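PDB 3EUP: transcriptional regulator, TetR family from Cytophaga hutchinsonii, which probably binds operator DNA through an N-terminal helix-turn-helix domain and regulates transcription as a dimeric, all-helical TetR-family protein. Local coordinates for residues A21-V26 / A30-T35. Numbering follows the deposited sequence.
Sequences APVFNV and AGTSLT
Val-23 opens the contact by directing its side chain at Thr-32, about two helical turns further along, just past the end of helix 10-31. Its CG1, anti to the backbone N (chi1 -174°), lies 3.8 Å from Thr-32 OG1, a glancing approach of one branched side chain to another. The Val-23 carbonyl O is also near Thr-32 OG1, at 3.6 Å, but the hydroxyl is engaged by a hydrogen bond with Gly-28 O, so this buried polar group has its partner in the last turn of helix 10-31, the helix it follows.

Phe-24 follows with the more intimate packing, its side chain and that of Thr-32 crossing at about a right angle. Its ring offers one face to Thr-32, whose CG2 methyl forms a CH-pi contact 4.0 Å from the ring centroid and 26° off the normal, displaced toward the CE1 rim. There Phe-24 CE1 and Thr-32 CG2 come within 3.6 Å. Thr-32 CB stands above the same part of the rim, 3.8 Å from Phe-24 CE1.

Both segments belong to the TetR-type DNA-binding domain, in which helix 10-31 precedes helix 34-41, the first helix of the helix-turn-helix as in relatives; Thr-32 sits in the short link between them, just ahead of the N-cap Ser-33. The Phe-24 ring also touches Leu-37 of helix 34-41 and Val-58 and Ala-62 of helix 55-78, joining three helices of the domain. With an alanine here, the Thr-32 methyl is likely to lose its aromatic face, and a gap would probably open between the link and helix 55-78.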
loop_
_atom_site.group_PDB
_atom_site.type_symbol
_atom_site.label_atom_id
_atom_site.label_comp_id
_atom_site.label_asym_id
_atom_site.label_seq_id
_atom_site.Cartn_x
_atom_site.Cartn_y
_atom_site.Cartn_z
ATOM N N ALA A 21 10.324 16.940 2.694
ATOM C CA ALA A 21 9.911 15.691 2.021
ATOM C C ALA A 21 9.767 14.483 2.978
ATOM O O ALA A 21 8.852 13.656 2.799
ATOM C CB ALA A 21 10.856 15.347 0.861
ATOM N N PRO A 22 10.655 14.348 3.971
ATOM C CA PRO A 22 10.484 13.247 4.949
ATOM C C PRO A 22 9.256 13.435 5.834
ATOM O O PRO A 22 8.639 12.452 6.263
ATOM C CB PRO A 22 11.756 13.344 5.807
ATOM C CG PRO A 22 12.717 14.076 4.973
ATOM C CD PRO A 22 11.939 15.033 4.158
ATOM N N VAL A 23 8.884 14.684 6.112
ATOM C CA VAL A 23 7.692 14.942 6.902
ATOM C C VAL A 23 6.466 14.615 6.046
ATOM O O VAL A 23 5.522 13.973 6.534
ATOM C CB VAL A 23 7.566 16.414 7.376
ATOM C CG1 VAL A 23 6.393 16.552 8.295
ATOM C CG2 VAL A 23 8.867 16.888 8.092
ATOM N N PHE A 24 6.410 15.073 4.797
ATOM C CA PHE A 24 5.218 14.723 4.006
ATOM C C PHE A 24 5.112 13.210 3.833
ATOM O O PHE A 24 4.020 12.658 3.874
ATOM C CB PHE A 24 5.184 15.385 2.639
ATOM C CG PHE A 24 4.806 16.823 2.683
ATOM C CD1 PHE A 24 3.493 17.213 2.984
ATOM C CD2 PHE A 24 5.764 17.793 2.489
ATOM C CE1 PHE A 24 3.133 18.575 3.038
ATOM C CE2 PHE A 24 5.431 19.166 2.558
ATOM C CZ PHE A 24 4.121 19.548 2.823
ATOM N N ASN A 25 6.235 12.541 3.621
ATOM C CA ASN A 25 6.226 11.098 3.356
ATOM C C ASN A 25 5.701 10.296 4.544
ATOM O O ASN A 25 5.121 9.237 4.344
ATOM C CB ASN A 25 7.593 10.582 2.924
ATOM C CG ASN A 25 7.520 9.249 2.219
ATOM O OD1 ASN A 25 6.608 8.991 1.421
ATOM N ND2 ASN A 25 8.468 8.387 2.514
ATOM N N VAL A 26 5.855 10.835 5.744
ATOM C CA VAL A 26 5.440 10.187 6.999
ATOM C C VAL A 26 4.046 10.612 7.456
ATOM O O VAL A 26 3.191 9.770 7.742
ATOM C CB VAL A 26 6.477 10.489 8.111
ATOM C CG1 VAL A 26 5.919 10.154 9.544
ATOM C CG2 VAL A 26 7.719 9.697 7.841
ATOM N N ALA A 30 -2.463 15.879 4.886
ATOM C CA ALA A 30 -3.395 16.272 5.978
ATOM C C ALA A 30 -2.694 16.332 7.319
ATOM O O ALA A 30 -3.029 17.173 8.128
ATOM C CB ALA A 30 -4.631 15.338 6.065
ATOM N N GLY A 31 -1.728 15.459 7.572
ATOM C CA GLY A 31 -1.080 15.444 8.869
ATOM C C GLY A 31 0.082 16.430 9.011
ATOM O O GLY A 31 0.653 16.589 10.097
ATOM N N THR A 32 0.456 17.085 7.916
ATOM C CA THR A 32 1.602 17.981 7.951
ATOM C C THR A 32 1.089 19.382 8.138
ATOM O O THR A 32 0.327 19.867 7.310
ATOM C CB THR A 32 2.450 17.850 6.659
ATOM O OG1 THR A 32 3.004 16.519 6.611
ATOM C CG2 THR A 32 3.600 18.871 6.641
ATOM N N SER A 33 1.473 20.008 9.244
ATOM C CA SER A 33 1.021 21.364 9.590
ATOM C C SER A 33 2.101 22.391 9.275
ATOM O O SER A 33 3.232 22.053 8.942
ATOM C CB SER A 33 0.744 21.465 11.091
ATOM O OG SER A 33 1.980 21.482 11.800
ATOM N N LEU A 34 1.744 23.653 9.408
ATOM C CA LEU A 34 2.704 24.744 9.170
ATOM C C LEU A 34 3.861 24.678 10.126
ATOM O O LEU A 34 5.001 24.902 9.722
ATOM C CB LEU A 34 2.035 26.098 9.304
ATOM C CG LEU A 34 2.966 27.314 9.172
ATOM C CD1 LEU A 34 3.608 27.298 7.758
ATOM C CD2 LEU A 34 2.199 28.583 9.458
ATOM N N THR A 35 3.593 24.363 11.391
ATOM C CA THR A 35 4.684 24.322 12.359
ATOM C C THR A 35 5.580 23.097 12.136
ATOM O O THR A 35 6.756 23.111 12.490
ATOM C CB THR A 35 4.184 24.361 13.794
ATOM O OG1 THR A 35 3.617 23.095 14.124
ATOM C CG2 THR A 35 3.136 25.420 13.955
#